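Local coordinates for glutathione transferase (Lolium rigidum, PDB 6ZB6), which probably conjugates glutathione to electrophilic xenobiotics, including herbicides, as a phi-class plant glutathione transferase linked to multiple-herbicide resistance, at residues I71-L76 / V165-L170. Sequence-based numbering, arbitrary orientation.
Sequences ISKYVL and VSFADL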
ATOM      1  N   ILE A  71       5.571 -10.609  -2.389  1.00 16.02           N
ATOM      2  CA  ILE A  71       4.433 -11.166  -3.116  1.00 20.79           C
ATOM      3  C   ILE A  71       4.119 -10.322  -4.345  1.00 22.28           C
ATOM      4  O   ILE A  71       3.886 -10.850  -5.440  1.00 15.79           O
ATOM      5  CB  ILE A  71       3.202 -11.274  -2.199  1.00 22.09           C
ATOM      6  CG1 ILE A  71       3.457 -12.205  -1.003  1.00 21.37           C
ATOM      7  CG2 ILE A  71       1.999 -11.738  -3.018  1.00 19.08           C
ATOM      8  CD1 ILE A  71       2.440 -11.993   0.146  1.00 18.47           C
ATOM      9  N   SER A  72       4.087  -8.990  -4.176  1.00 22.16           N
ATOM     10  CA  SER A  72       3.671  -8.123  -5.268  1.00 22.74           C
ATOM     11  C   SER A  72       4.629  -8.208  -6.448  1.00 20.92           C
ATOM     12  O   SER A  72       4.193  -8.239  -7.604  1.00 20.95           O
ATOM     13  CB  SER A  72       3.563  -6.672  -4.784  1.00 20.05           C
ATOM     14  OG  SER A  72       2.554  -6.542  -3.796  1.00 16.94           O
ATOM     15  N   LYS A  73       5.939  -8.220  -6.183  1.00 22.31           N
ATOM     16  CA  LYS A  73       6.886  -8.321  -7.290  1.00 22.89           C
ATOM     17  C   LYS A  73       6.774  -9.670  -7.990  1.00 19.46           C
ATOM     18  O   LYS A  73       6.913  -9.751  -9.219  1.00 22.09           O
ATOM     19  CB  LYS A  73       8.315  -8.065  -6.798  1.00 24.04           C
ATOM     20  CG  LYS A  73       8.548  -6.588  -6.458  1.00 20.58           C
ATOM     21  CD  LYS A  73      10.026  -6.273  -6.219  1.00 21.17           C
ATOM     22  CE  LYS A  73      10.472  -6.832  -4.866  1.00 24.75           C
ATOM     23  NZ  LYS A  73      11.809  -6.317  -4.421  1.00 26.81           N
ATOM     24  N   TYR A  74       6.506 -10.741  -7.237  1.00 19.75           N
ATOM     25  CA  TYR A  74       6.296 -12.038  -7.879  1.00 15.96           C
ATOM     26  C   TYR A  74       5.093 -11.991  -8.815  1.00 22.63           C
ATOM     27  O   TYR A  74       5.133 -12.528  -9.928  1.00 19.52           O
ATOM     28  CB  TYR A  74       6.101 -13.121  -6.819  1.00 21.34           C
ATOM     29  CG  TYR A  74       5.690 -14.460  -7.390  1.00 22.84           C
ATOM     30  CD1 TYR A  74       6.652 -15.361  -7.850  1.00 22.67           C
ATOM     31  CD2 TYR A  74       4.349 -14.825  -7.480  1.00 23.05           C
ATOM     32  CE1 TYR A  74       6.287 -16.580  -8.378  1.00 20.94           C
ATOM     33  CE2 TYR A  74       3.974 -16.055  -8.012  1.00 20.67           C
ATOM     34  CZ  TYR A  74       4.950 -16.928  -8.448  1.00 26.47           C
ATOM     35  OH  TYR A  74       4.594 -18.146  -8.972  1.00 27.97           O
ATOM     36  N   VAL A  75       4.009 -11.353  -8.375  1.00 20.81           N
ATOM     37  CA  VAL A  75       2.830 -11.203  -9.229  1.00 20.97           C
ATOM     38  C   VAL A  75       3.178 -10.434 -10.497  1.00 15.46           C
ATOM     39  O   VAL A  75       2.823 -10.842 -11.614  1.00 23.47           O
ATOM     40  CB  VAL A  75       1.695 -10.511  -8.451  1.00 19.46           C
ATOM     41  CG1 VAL A  75       0.664  -9.944  -9.423  1.00 22.78           C
ATOM     42  CG2 VAL A  75       1.059 -11.490  -7.480  1.00 22.73           C
ATOM     43  N   LEU A  76       3.871  -9.305 -10.347  1.00 18.17           N
ATOM     44  CA  LEU A  76       4.187  -8.466 -11.501  1.00 19.45           C
ATOM     45  C   LEU A  76       5.062  -9.200 -12.506  1.00 29.39           C
ATOM     46  O   LEU A  76       4.895  -9.034 -13.724  1.00 24.96           O
ATOM     47  CB  LEU A  76       4.872  -7.189 -11.034  1.00 24.42           C
ATOM     48  CG  LEU A  76       3.935  -6.275 -10.227  1.00 23.98           C
ATOM     49  CD1 LEU A  76       4.710  -5.108  -9.661  1.00 20.99           C
ATOM     50  CD2 LEU A  76       2.747  -5.819 -11.068  1.00 26.29           C
ATOM     51  N   VAL A 165       4.180   5.868 -14.372  1.00 23.81           N
ATOM     52  CA  VAL A 165       3.743   5.285 -13.118  1.00 21.62           C
ATOM     53  C   VAL A 165       4.526   3.999 -12.910  1.00 21.94           C
ATOM     54  O   VAL A 165       4.902   3.318 -13.869  1.00 22.53           O
ATOM     55  CB  VAL A 165       2.219   5.047 -13.122  1.00 22.50           C
ATOM     56  CG1 VAL A 165       1.825   3.938 -14.081  1.00 20.24           C
ATOM     57  CG2 VAL A 165       1.698   4.777 -11.723  1.00 20.39           C
ATOM     58  N   SER A 166       4.811   3.680 -11.653  1.00 21.48           N
ATOM     59  CA  SER A 166       5.657   2.535 -11.350  1.00 21.10           C
ATOM     60  C   SER A 166       5.252   1.935 -10.014  1.00 28.26           C
ATOM     61  O   SER A 166       4.387   2.461  -9.312  1.00 23.64           O
ATOM     62  CB  SER A 166       7.136   2.946 -11.370  1.00 21.22           C
ATOM     63  OG  SER A 166       7.503   3.577 -10.155  1.00 22.15           O
ATOM     64  N   PHE A 167       5.870   0.786  -9.702  1.00 19.48           N
ATOM     65  CA  PHE A 167       5.824   0.136  -8.397  1.00 20.20           C
ATOM     66  C   PHE A 167       5.984   1.135  -7.254  1.00 17.70           C
ATOM     67  O   PHE A 167       5.303   1.031  -6.230  1.00 19.80           O
ATOM     68  CB  PHE A 167       6.947  -0.917  -8.347  1.00 17.46           C
ATOM     69  CG  PHE A 167       6.811  -1.949  -7.263  1.00 23.54           C
ATOM     70  CD1 PHE A 167       5.682  -2.742  -7.168  1.00 18.28           C
ATOM     71  CD2 PHE A 167       7.868  -2.173  -6.370  1.00 22.71           C
ATOM     72  CE1 PHE A 167       5.584  -3.738  -6.174  1.00 20.13           C
ATOM     73  CE2 PHE A 167       7.787  -3.166  -5.376  1.00 20.21           C
ATOM     74  CZ  PHE A 167       6.643  -3.949  -5.279  1.00 18.17           C
ATOM     75  N   ALA A 168       6.907   2.087  -7.409  1.00 17.77           N
ATOM     76  CA  ALA A 168       7.150   3.059  -6.344  1.00 22.75           C
ATOM     77  C   ALA A 168       5.880   3.828  -5.998  1.00 23.00           C
ATOM     78  O   ALA A 168       5.514   3.935  -4.822  1.00 19.57           O
ATOM     79  CB  ALA A 168       8.262   4.025  -6.757  1.00 24.77           C
ATOM     80  N   ASP A 169       5.184   4.351  -7.013  1.00 21.83           N
ATOM     81  CA  ASP A 169       3.990   5.167  -6.754  1.00 19.26           C
ATOM     82  C   ASP A 169       2.891   4.341  -6.100  1.00 20.08           C
ATOM     83  O   ASP A 169       2.339   4.732  -5.064  1.00 22.05           O
ATOM     84  CB  ASP A 169       3.454   5.790  -8.043  1.00 22.52           C
ATOM     85  CG  ASP A 169       4.517   6.524  -8.816  1.00 24.32           C
ATOM     86  OD1 ASP A 169       4.857   7.661  -8.422  1.00 22.02           O
ATOM     87  OD2 ASP A 169       5.014   5.953  -9.808  1.00 24.34           O
ATOM     88  N   LEU A 170       2.589   3.168  -6.668  1.00 21.68           N
ATOM     89  CA  LEU A 170       1.435   2.405  -6.206  1.00 18.66           C
ATOM     90  C   LEU A 170       1.635   1.815  -4.819  1.00 20.07           C
ATOM     91  O   LEU A 170       0.642   1.548  -4.132  1.00 17.75           O
ATOM     92  CB  LEU A 170       1.078   1.327  -7.227  1.00 21.80           C
ATOM     93  CG  LEU A 170       0.806   1.897  -8.627  1.00 18.79           C
ATOM     94  CD1 LEU A 170       0.279   0.818  -9.572  1.00 23.18           C
ATOM     95  CD2 LEU A 170      -0.175   3.086  -8.575  1.00 17.89           C
TER
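A single aromatic ring carries the whole contact: Phe167 is the only residue of 165-170 that reaches 71-76, and it meets three side chains of that helix at once. Its CG lies anti to the backbone N (chi1 -163°), which sends the ring out from the first turn of helix 167-170 and bridges backbones whose CA atoms, at Lys73 and Phe167, stay 8.6 Å apart. Ser72 meets the ring at its edge, in the ring plane, with CB 3.8 Å from CE1 of Phe167; its OG turns back to the carbonyl of Ser68, so only the methylene faces the aromatic group. The aliphatic part of Lys73 crosses the Phe167 side chain at about a right angle, and its CG comes within 3.5 Å of CZ of Phe167. Leu76, one turn beyond Ser72, brings CD1 to 3.6 Å from CD1 of Phe167, approaching the ring obliquely. All three encounters are van der Waals contacts.

Behind the ring, a capping box fixes the start of its helix. Ser166, the N-cap, accepts from Ala168 N through OG at 3.2 Å, while Ser166 N donates to the anti lone pair of Asp169 OD2 at 2.9 Å. The other carboxylate oxygen, OD1, receives Leu160 N and Trp197 NE1, tying the box to its surroundings. The serine–aspartate box at this helix start matches the conserved N-capping box of glutathione transferases.

The contact thereby joins the thioredoxin-like N-terminal domain, through helix 68-78, to the all-helical C-terminal domain. Phe21 of helix 13-24 meets the Phe167 ring with planes at about 45° and also touches Ser72, Thr102 of helix 92-127 packs against Phe167, and strand 63-66 lies against Ile71 and Tyr74 of helix 68-78.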